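Local coordinates for hypothetical protein SPy2152 (Streptococcus pyogenes, PDB 2FU2), which probably acts as an immunity protein that protects the streptococcal cell against a bacteriocin, at residues 5-10 against 35-40; 17-22 against 55-60; 49-54 against 74-79. One frame throughout, in Å; residues are numbered along the deposited sequence.

Contact 1: 5-10 against 35-40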
loop_
_atom_site.group_PDB
_atom_site.type_symbol
_atom_site.label_atom_id
_atom_site.label_comp_id
_atom_site.label_asym_id
_atom_site.label_seq_id
_atom_site.Cartn_x
_atom_site.Cartn_y
_atom_site.Cartn_z
ATOM N N LYS A 5 -7.967 8.006 6.478
ATOM C CA LYS A 5 -7.393 8.943 5.502
ATOM C C LYS A 5 -5.845 8.932 5.335
ATOM O O LYS A 5 -5.349 9.080 4.231
ATOM C CB LYS A 5 -7.902 10.340 5.812
ATOM C CG LYS A 5 -9.393 10.474 5.576
ATOM C CD LYS A 5 -9.997 11.344 6.668
ATOM C CE LYS A 5 -11.405 11.842 6.319
ATOM N NZ LYS A 5 -11.973 12.664 7.486
ATOM N N GLU A 6 -5.113 8.745 6.431
ATOM C CA GLU A 6 -3.659 8.743 6.395
ATOM C C GLU A 6 -3.232 7.509 5.607
ATOM O O GLU A 6 -2.296 7.574 4.804
ATOM C CB GLU A 6 -3.045 8.734 7.813
ATOM C CG GLU A 6 -3.347 9.978 8.574
ATOM C CD GLU A 6 -2.992 9.952 10.090
ATOM O OE1 GLU A 6 -3.385 9.001 10.814
ATOM O OE2 GLU A 6 -2.356 10.933 10.558
ATOM N N ILE A 7 -3.915 6.386 5.831
ATOM C CA ILE A 7 -3.584 5.161 5.089
ATOM C C ILE A 7 -3.947 5.313 3.587
ATOM O O ILE A 7 -3.159 4.911 2.692
ATOM C CB ILE A 7 -4.234 3.921 5.743
ATOM C CG1 ILE A 7 -3.793 3.846 7.229
ATOM C CG2 ILE A 7 -3.981 2.577 4.876
ATOM C CD1 ILE A 7 -4.258 2.660 7.938
ATOM N N LEU A 8 -5.094 5.928 3.321
ATOM C CA LEU A 8 -5.525 6.153 1.948
ATOM C C LEU A 8 -4.517 7.058 1.243
ATOM O O LEU A 8 -4.062 6.733 0.125
ATOM C CB LEU A 8 -6.921 6.741 1.897
ATOM C CG LEU A 8 -7.552 6.985 0.504
ATOM C CD1 LEU A 8 -7.656 5.757 -0.440
ATOM C CD2 LEU A 8 -8.982 7.581 0.683
ATOM N N ASP A 9 -4.103 8.148 1.914
ATOM C CA ASP A 9 -3.093 8.997 1.331
ATOM C C ASP A 9 -1.727 8.300 1.081
ATOM O O ASP A 9 -1.149 8.424 -0.042
ATOM C CB ASP A 9 -2.907 10.267 2.156
ATOM C CG ASP A 9 -4.092 11.221 2.042
ATOM O OD1 ASP A 9 -4.957 10.997 1.173
ATOM O OD2 ASP A 9 -4.155 12.182 2.842
ATOM N N ALA A 10 -1.230 7.566 2.108
ATOM C CA ALA A 10 -0.081 6.693 1.964
ATOM C C ALA A 10 -0.171 5.713 0.793
ATOM O O ALA A 10 0.814 5.568 0.048
ATOM C CB ALA A 10 0.230 5.944 3.284
ATOM N N SER A 35 -9.125 1.789 -3.576
ATOM C CA SER A 35 -10.545 1.960 -3.877
ATOM C C SER A 35 -11.445 1.311 -2.848
ATOM O O SER A 35 -12.527 1.831 -2.556
ATOM C CB SER A 35 -10.919 1.394 -5.235
ATOM O OG SER A 35 -9.955 1.835 -6.183
ATOM N N GLN A 36 -11.041 0.157 -2.331
ATOM C CA GLN A 36 -11.860 -0.515 -1.351
ATOM C C GLN A 36 -11.927 0.320 -0.072
ATOM O O GLN A 36 -12.979 0.469 0.529
ATOM C CB GLN A 36 -11.342 -1.927 -1.114
ATOM C CG GLN A 36 -12.062 -2.649 0.027
ATOM C CD GLN A 36 -11.463 -4.056 0.349
ATOM O OE1 GLN A 36 -11.791 -4.672 1.397
ATOM N NE2 GLN A 36 -10.586 -4.560 -0.547
ATOM N N LEU A 37 -10.781 0.852 0.334
ATOM C CA LEU A 37 -10.668 1.741 1.481
ATOM C C LEU A 37 -11.538 2.966 1.280
ATOM O O LEU A 37 -12.404 3.286 2.096
ATOM C CB LEU A 37 -9.240 2.247 1.610
ATOM C CG LEU A 37 -8.579 2.367 2.973
ATOM C CD1 LEU A 37 -7.391 3.295 2.900
ATOM C CD2 LEU A 37 -9.518 2.803 4.063
ATOM N N GLU A 38 -11.286 3.678 0.204
ATOM C CA GLU A 38 -12.090 4.845 -0.065
ATOM C C GLU A 38 -13.579 4.541 0.032
ATOM O O GLU A 38 -14.337 5.301 0.646
ATOM C CB GLU A 38 -11.769 5.373 -1.431
ATOM C CG GLU A 38 -12.266 6.763 -1.635
ATOM C CD GLU A 38 -11.559 7.377 -2.803
ATOM O OE1 GLU A 38 -10.988 6.585 -3.605
ATOM O OE2 GLU A 38 -11.566 8.628 -2.913
ATOM N N LYS A 39 -13.992 3.433 -0.581
ATOM C CA LYS A 39 -15.396 3.064 -0.665
ATOM C C LYS A 39 -15.915 2.622 0.706
ATOM O O LYS A 39 -16.750 3.300 1.265
ATOM C CB LYS A 39 -15.635 1.987 -1.741
ATOM C CG LYS A 39 -17.006 1.246 -1.625
ATOM C CD LYS A 39 -16.962 -0.188 -2.262
ATOM C CE LYS A 39 -15.830 -1.083 -1.666
ATOM N NZ LYS A 39 -15.253 -2.156 -2.572
ATOM N N GLU A 40 -15.416 1.508 1.249
ATOM C CA GLU A 40 -15.964 0.905 2.476
ATOM C C GLU A 40 -15.329 1.423 3.763
ATOM O O GLU A 40 -15.841 1.128 4.842
ATOM C CB GLU A 40 -15.755 -0.615 2.473
ATOM C CG GLU A 40 -16.720 -1.492 1.645
ATOM C CD GLU A 40 -16.218 -2.965 1.484
ATOM O OE1 GLU A 40 -15.224 -3.372 2.147
ATOM O OE2 GLU A 40 -16.839 -3.719 0.696
#

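Contact 2: 17-22 against 55-60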
loop_
_atom_site.group_PDB
_atom_site.type_symbol
_atom_site.label_atom_id
_atom_site.label_comp_id
_atom_site.label_asym_id
_atom_site.label_seq_id
_atom_site.Cartn_x
_atom_site.Cartn_y
_atom_site.Cartn_z
ATOM N N GLU A 17 4.198 6.322 -7.453
ATOM C CA GLU A 17 5.625 6.084 -7.612
ATOM C C GLU A 17 5.897 5.509 -8.995
ATOM O O GLU A 17 5.269 4.510 -9.376
ATOM C CB GLU A 17 6.137 5.082 -6.562
ATOM C CG GLU A 17 6.284 5.646 -5.161
ATOM C CD GLU A 17 7.474 6.604 -5.021
ATOM O OE1 GLU A 17 8.429 6.604 -5.841
ATOM O OE2 GLU A 17 7.473 7.358 -4.051
ATOM N N GLN A 18 6.868 6.088 -9.712
ATOM C CA GLN A 18 7.254 5.614 -11.071
ATOM C C GLN A 18 7.510 4.108 -11.113
ATOM O O GLN A 18 7.037 3.445 -12.032
ATOM C CB GLN A 18 8.422 6.423 -11.696
ATOM C CG GLN A 18 7.974 7.717 -12.496
ATOM C CD GLN A 18 9.117 8.758 -12.754
ATOM O OE1 GLN A 18 9.915 8.644 -13.725
ATOM N NE2 GLN A 18 9.182 9.788 -11.896
ATOM N N VAL A 19 8.200 3.560 -10.098
ATOM C CA VAL A 19 8.455 2.106 -10.040
ATOM C C VAL A 19 7.183 1.270 -9.818
ATOM O O VAL A 19 7.104 0.128 -10.294
ATOM C CB VAL A 19 9.601 1.691 -9.040
ATOM C CG1 VAL A 19 10.931 2.388 -9.370
ATOM C CG2 VAL A 19 9.227 1.953 -7.597
ATOM N N ILE A 20 6.183 1.810 -9.134
ATOM C CA ILE A 20 4.888 1.134 -9.036
ATOM C C ILE A 20 4.101 1.324 -10.319
ATOM O O ILE A 20 3.474 0.359 -10.794
ATOM C CB ILE A 20 4.044 1.654 -7.880
ATOM C CG1 ILE A 20 4.748 1.359 -6.559
ATOM C CG2 ILE A 20 2.606 1.094 -7.924
ATOM C CD1 ILE A 20 4.575 -0.074 -6.112
ATOM N N GLN A 21 4.114 2.533 -10.889
ATOM C CA GLN A 21 3.416 2.740 -12.177
ATOM C C GLN A 21 3.908 1.853 -13.338
ATOM O O GLN A 21 3.148 1.471 -14.241
ATOM C CB GLN A 21 3.461 4.213 -12.615
ATOM C CG GLN A 21 2.592 5.097 -11.773
ATOM C CD GLN A 21 1.147 5.071 -12.156
ATOM O OE1 GLN A 21 0.291 4.845 -11.299
ATOM N NE2 GLN A 21 0.846 5.325 -13.433
ATOM N N ALA A 22 5.204 1.570 -13.307
ATOM C CA ALA A 22 5.887 0.750 -14.311
ATOM C C ALA A 22 5.579 -0.756 -14.174
ATOM O O ALA A 22 6.052 -1.544 -14.981
ATOM C CB ALA A 22 7.391 0.983 -14.183
ATOM N N ASN A 55 4.521 -6.256 2.050
ATOM C CA ASN A 55 5.589 -7.257 2.334
ATOM C C ASN A 55 6.138 -7.880 1.056
ATOM O O ASN A 55 7.369 -7.956 0.889
ATOM C CB ASN A 55 5.128 -8.352 3.277
ATOM C CG ASN A 55 4.783 -7.816 4.605
ATOM O OD1 ASN A 55 5.130 -6.674 4.932
ATOM N ND2 ASN A 55 4.110 -8.613 5.403
ATOM N N GLN A 56 5.213 -8.309 0.173
ATOM C CA GLN A 56 5.528 -8.942 -1.079
ATOM C C GLN A 56 6.361 -7.994 -1.930
ATOM O O GLN A 56 7.361 -8.399 -2.495
ATOM C CB GLN A 56 4.241 -9.312 -1.792
ATOM C CG GLN A 56 4.352 -9.416 -3.323
ATOM C CD GLN A 56 3.101 -10.013 -3.992
ATOM O OE1 GLN A 56 1.963 -9.664 -3.663
ATOM N NE2 GLN A 56 3.312 -10.898 -4.932
ATOM N N TYR A 57 5.967 -6.713 -1.997
ATOM C CA TYR A 57 6.754 -5.748 -2.768
ATOM C C TYR A 57 8.186 -5.606 -2.175
ATOM O O TYR A 57 9.246 -5.714 -2.887
ATOM C CB TYR A 57 6.058 -4.394 -2.837
ATOM C CG TYR A 57 6.801 -3.515 -3.735
ATOM C CD1 TYR A 57 6.454 -3.426 -5.066
ATOM C CD2 TYR A 57 7.953 -2.847 -3.285
ATOM C CE1 TYR A 57 7.219 -2.640 -5.963
ATOM C CE2 TYR A 57 8.734 -2.054 -4.159
ATOM C CZ TYR A 57 8.358 -1.953 -5.507
ATOM O OH TYR A 57 9.107 -1.195 -6.383
ATOM N N ILE A 58 8.231 -5.400 -0.859
ATOM C CA ILE A 58 9.560 -5.190 -0.185
ATOM C C ILE A 58 10.490 -6.403 -0.395
ATOM O O ILE A 58 11.649 -6.273 -0.837
ATOM C CB ILE A 58 9.406 -4.823 1.325
ATOM C CG1 ILE A 58 8.602 -3.522 1.459
ATOM C CG2 ILE A 58 10.738 -4.658 1.955
ATOM C CD1 ILE A 58 8.234 -3.119 2.891
ATOM N N LEU A 59 9.967 -7.590 -0.109
ATOM C CA LEU A 59 10.801 -8.786 -0.211
ATOM C C LEU A 59 11.223 -9.040 -1.689
ATOM O O LEU A 59 12.347 -9.497 -1.952
ATOM C CB LEU A 59 10.052 -9.942 0.382
ATOM C CG LEU A 59 9.782 -9.896 1.905
ATOM C CD1 LEU A 59 9.080 -11.192 2.346
ATOM C CD2 LEU A 59 11.091 -9.769 2.718
ATOM N N THR A 60 10.331 -8.719 -2.642
ATOM C CA THR A 60 10.575 -9.036 -4.029
ATOM C C THR A 60 11.717 -8.156 -4.496
ATOM O O THR A 60 12.488 -8.541 -5.345
ATOM C CB THR A 60 9.305 -8.836 -4.917
ATOM O OG1 THR A 60 8.306 -9.794 -4.559
ATOM C CG2 THR A 60 9.604 -9.089 -6.384
HETATM O O HOH W 1 8.324 -2.248 -9.342
#

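Contact 3: 49-54 against 74-79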
loop_
_atom_site.group_PDB
_atom_site.type_symbol
_atom_site.label_atom_id
_atom_site.label_comp_id
_atom_site.label_asym_id
_atom_site.label_seq_id
_atom_site.Cartn_x
_atom_site.Cartn_y
_atom_site.Cartn_z
ATOM N N LYS A 49 -4.540 -7.411 3.912
ATOM C CA LYS A 49 -4.298 -7.420 2.491
ATOM C C LYS A 49 -3.238 -6.418 2.063
ATOM O O LYS A 49 -2.356 -6.764 1.307
ATOM C CB LYS A 49 -5.567 -7.235 1.665
ATOM C CG LYS A 49 -6.643 -8.258 1.911
ATOM C CD LYS A 49 -7.877 -7.914 1.087
ATOM C CE LYS A 49 -9.091 -8.792 1.467
ATOM N NZ LYS A 49 -8.794 -10.277 1.685
ATOM N N ILE A 50 -3.300 -5.187 2.527
ATOM C CA ILE A 50 -2.235 -4.236 2.156
ATOM C C ILE A 50 -0.898 -4.695 2.738
ATOM O O ILE A 50 0.109 -4.745 2.059
ATOM C CB ILE A 50 -2.561 -2.805 2.646
ATOM C CG1 ILE A 50 -3.838 -2.210 1.964
ATOM C CG2 ILE A 50 -1.307 -1.834 2.465
ATOM C CD1 ILE A 50 -4.663 -1.187 2.851
ATOM N N ASP A 51 -0.898 -5.086 3.995
ATOM C CA ASP A 51 0.322 -5.641 4.602
ATOM C C ASP A 51 0.982 -6.735 3.728
ATOM O O ASP A 51 2.194 -6.621 3.414
ATOM C CB ASP A 51 0.051 -6.143 6.016
ATOM C CG ASP A 51 1.311 -6.361 6.803
ATOM O OD1 ASP A 51 2.218 -5.531 6.739
ATOM O OD2 ASP A 51 1.406 -7.376 7.497
ATOM N N SER A 52 0.185 -7.732 3.319
ATOM C CA SER A 52 0.668 -8.818 2.504
ATOM C C SER A 52 1.225 -8.289 1.194
ATOM O O SER A 52 2.290 -8.762 0.769
ATOM C CB SER A 52 -0.438 -9.823 2.178
ATOM O OG SER A 52 -0.916 -10.496 3.356
ATOM N N LEU A 53 0.505 -7.351 0.549
ATOM C CA LEU A 53 0.964 -6.809 -0.735
ATOM C C LEU A 53 2.302 -6.022 -0.577
ATOM O O LEU A 53 3.251 -6.232 -1.339
ATOM C CB LEU A 53 -0.142 -5.961 -1.399
ATOM C CG LEU A 53 0.190 -5.292 -2.723
ATOM C CD1 LEU A 53 0.318 -6.345 -3.808
ATOM C CD2 LEU A 53 -0.821 -4.238 -3.134
ATOM N N ILE A 54 2.405 -5.187 0.457
ATOM C CA ILE A 54 3.618 -4.415 0.702
ATOM C C ILE A 54 4.773 -5.292 1.167
ATOM O O ILE A 54 5.897 -5.126 0.680
ATOM C CB ILE A 54 3.369 -3.210 1.674
ATOM C CG1 ILE A 54 2.271 -2.287 1.132
ATOM C CG2 ILE A 54 4.627 -2.380 1.795
ATOM C CD1 ILE A 54 2.678 -1.572 -0.219
ATOM N N ARG A 74 4.701 0.787 7.418
ATOM C CA ARG A 74 4.722 1.122 8.793
ATOM C C ARG A 74 3.308 1.372 9.347
ATOM O O ARG A 74 2.921 0.866 10.418
ATOM C CB ARG A 74 5.601 2.361 8.976
ATOM C CG ARG A 74 5.565 2.857 10.375
ATOM C CD ARG A 74 5.700 4.323 10.492
ATOM N NE ARG A 74 5.696 4.635 11.911
ATOM C CZ ARG A 74 6.162 5.768 12.411
ATOM N NH1 ARG A 74 6.665 6.682 11.587
ATOM N NH2 ARG A 74 6.138 5.976 13.717
ATOM N N LEU A 75 2.555 2.172 8.606
ATOM C CA LEU A 75 1.218 2.506 8.969
ATOM C C LEU A 75 0.271 1.307 9.098
ATOM O O LEU A 75 -0.518 1.266 10.046
ATOM C CB LEU A 75 0.634 3.542 7.980
ATOM C CG LEU A 75 1.294 4.925 7.966
ATOM C CD1 LEU A 75 0.483 5.902 7.124
ATOM C CD2 LEU A 75 1.410 5.482 9.377
ATOM N N VAL A 76 0.269 0.393 8.127
ATOM C CA VAL A 76 -0.644 -0.745 8.193
ATOM C C VAL A 76 -0.122 -1.767 9.173
ATOM O O VAL A 76 -0.939 -2.509 9.757
ATOM C CB VAL A 76 -0.965 -1.451 6.807
ATOM C CG1 VAL A 76 -1.629 -0.503 5.916
ATOM C CG2 VAL A 76 0.275 -1.895 6.162
ATOM N N LYS A 77 1.197 -1.825 9.391
ATOM C CA LYS A 77 1.687 -2.668 10.532
ATOM C C LYS A 77 1.171 -2.216 11.912
ATOM O O LYS A 77 0.838 -3.038 12.746
ATOM C CB LYS A 77 3.205 -2.913 10.515
ATOM C CG LYS A 77 3.632 -4.064 9.517
ATOM C CD LYS A 77 5.172 -4.192 9.266
ATOM C CE LYS A 77 5.466 -4.892 7.929
ATOM N NZ LYS A 77 4.699 -6.182 7.832
ATOM N N THR A 78 1.089 -0.909 12.138
ATOM C CA THR A 78 0.528 -0.366 13.384
ATOM C C THR A 78 -0.930 -0.843 13.634
ATOM O O THR A 78 -1.193 -1.432 14.678
ATOM C CB THR A 78 0.667 1.169 13.376
ATOM O OG1 THR A 78 2.029 1.489 13.090
ATOM C CG2 THR A 78 0.303 1.778 14.715
ATOM N N LYS A 79 -1.863 -0.572 12.709
ATOM C CA LYS A 79 -3.113 -1.398 12.486
ATOM C C LYS A 79 -3.737 -0.714 11.316
ATOM O O LYS A 79 -3.383 0.435 11.035
ATOM C CB LYS A 79 -4.181 -1.418 13.620
ATOM C CG LYS A 79 -3.731 -1.350 15.159
ATOM C CD LYS A 79 -4.840 -0.827 16.140
ATOM C CE LYS A 79 -4.228 0.196 17.129
ATOM N NZ LYS A 79 -3.438 1.338 16.487
#

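Contact 1: 5-10 against 35-40
Leu8 and Leu37 face each other with their CA atoms 6.8 Å apart, where segments 5-10 and 35-40 run nearly antiparallel (152°) and their axes approach to 10.0 Å. Most of the contact centres on one methyl group. CD1 of Leu37 reaches across to the backbone of the other helix and lies 3.5 Å from Leu8 N, with CA of the same residue at its side and Leu8 CB 3.6 Å from Leu37 CD1. The two leucine side chains slide past each other in opposite directions, each pointing at the helix across from it. The first torsion of Leu37, -139°, lies well away from a staggered value and sets the branch that carries CD1 against Leu8. Ile7 meets the same methyl from the next position on its helix: its side chain crosses that of Leu37 at about a right angle, and Ile7 CG2 stands 4.0 Å from Leu37 CD1. On the outer flank CD2 of Leu8 lies against the CB and CG of Glu38, the nearest approach being 4.1 Å to Glu38 CG. The aliphatic stem of the glutamate thus packs on the leucine, and its extended chain carries the carboxylate outward. Met42, in the loop after helix 24-40, touches both Ile7 and Leu37, while Val76 of helix 67-78 also packs on Ile7 and Leu46 of helix 44-60 on Leu37. Everything that meets here is apolar carbon or backbone, which implies hold by dispersion and by apolar burial of Leu8 and Leu37, Ile7 adding a little, with the charged end of Glu38 on the exposed side.

Contact 2: 17-22 against 55-60
Tyr57 and Ile20 are brought together by their torsions: the tyrosine sends CG away from its own backbone nitrogen (chi1 -174°), which aims the ring at the short helix 18-21, and a chi2 of -79° folds CD1 of Ile20 round to meet it. The CB of Ile20 does not itself point at helix 44-60, yet the bent chain carries CD1 to 3.7 Å from Tyr57 CE1, with CD1 of the ring next nearest. The two side chains meet at an oblique angle. Val19 takes the far end of the ring. Its CG2, lodged between the backbone nitrogen and the carbonyl carbon, touches the phenol oxygen, 3.4 Å from Tyr57 OH, and its side chain crosses that of the tyrosine at about a right angle.

A water completes the join by linking the same hydroxyl to the main chain of the short helix. It donates to the Val19 carbonyl, with 2.8 Å between the water oxygen and Val19 O, and lies 3.2 Å from Tyr57 OH. The buried ring thus has its polar end tied to backbone through solvent, while its CE1 and CD1 carbons lie against Ile20. Further out, Phe26 meets Tyr57 edge-to-face, His61 stacks on it, and Ile69 of helix 67-78 packs against both Tyr57 and Ile20. The backbones stay well apart, 9.5 Å between Ile20 CA and Tyr57 CA, so the aromatic side chain spans most of the gap. The arrangement ties the short connecting helix between helices 4-15 and 24-40 to helix 44-60, through an aromatic residue projecting from near the C-terminal end of the latter, consistent with the four-helix fold of enterocin A-type immunity proteins.

Contact 3: 49-54 against 74-79
Asp51 and Lys77 form a salt bridge beside an Ile50-Val76 apolar contact, joining two neighbouring helices of the antiparallel four-helix bundle. The bond is short, 2.8 Å from Lys77 NZ to Asp51 OD1, and it uses the syn lone pair of OD1, on the side of the other carboxylate oxygen. The second oxygen is more distant, with Asp51 OD2 3.5 Å from Lys77 NZ. The lysine crosses the aspartate at about a right angle, and a bend at its last torsion (chi4 -51°) turns the ammonium back onto OD1, against which CG and CE also lie.

One step inward, Ile50 CG2 approaches Val76 CG1 to 3.7 Å, with the two side chains nearly perpendicular. Val76 CG2 rests against the backbone of the facing helix, 4.0 Å from Asp51 N. Here the segments cross at 139° between their directions, with axes 9.3 Å apart and Asp51 opposite Val76.

In the next shell, Leu33 of helix 24-40 and Leu11 of helix 4-15 pack on Ile50, so the Ile50-Val76 pair belongs to the bundle interior while the salt bridge lies toward solvent. A second acceptor shares the ammonium, probably limiting its motion: Lys77 NZ also donates to Asn55 OD1, one turn beyond Asp51.

The three contacts use all five helices. Contact 1 joins helices 4-15 and 24-40, contact 2 joins helices 18-21 and 44-60, and contact 3 joins helices 44-60 and 67-78. Contact 1 closes before contact 3 opens along the chain, whereas contact 2 interleaves with each of them. Contacts 1 and 2 lie on opposite sides of the chain's centre, with their own centres 18 Å apart. Contact 3 touches both: Ile7 and Ala10 pack on Val76 and Leu75, and Asn55 reaches Lys77. Contacts 1 and 2 each skip one helix in sequence and contact 3 joins consecutive ones, tying the chain into a compact bundle, a scaffold consistent with a small bacteriocin immunity protein.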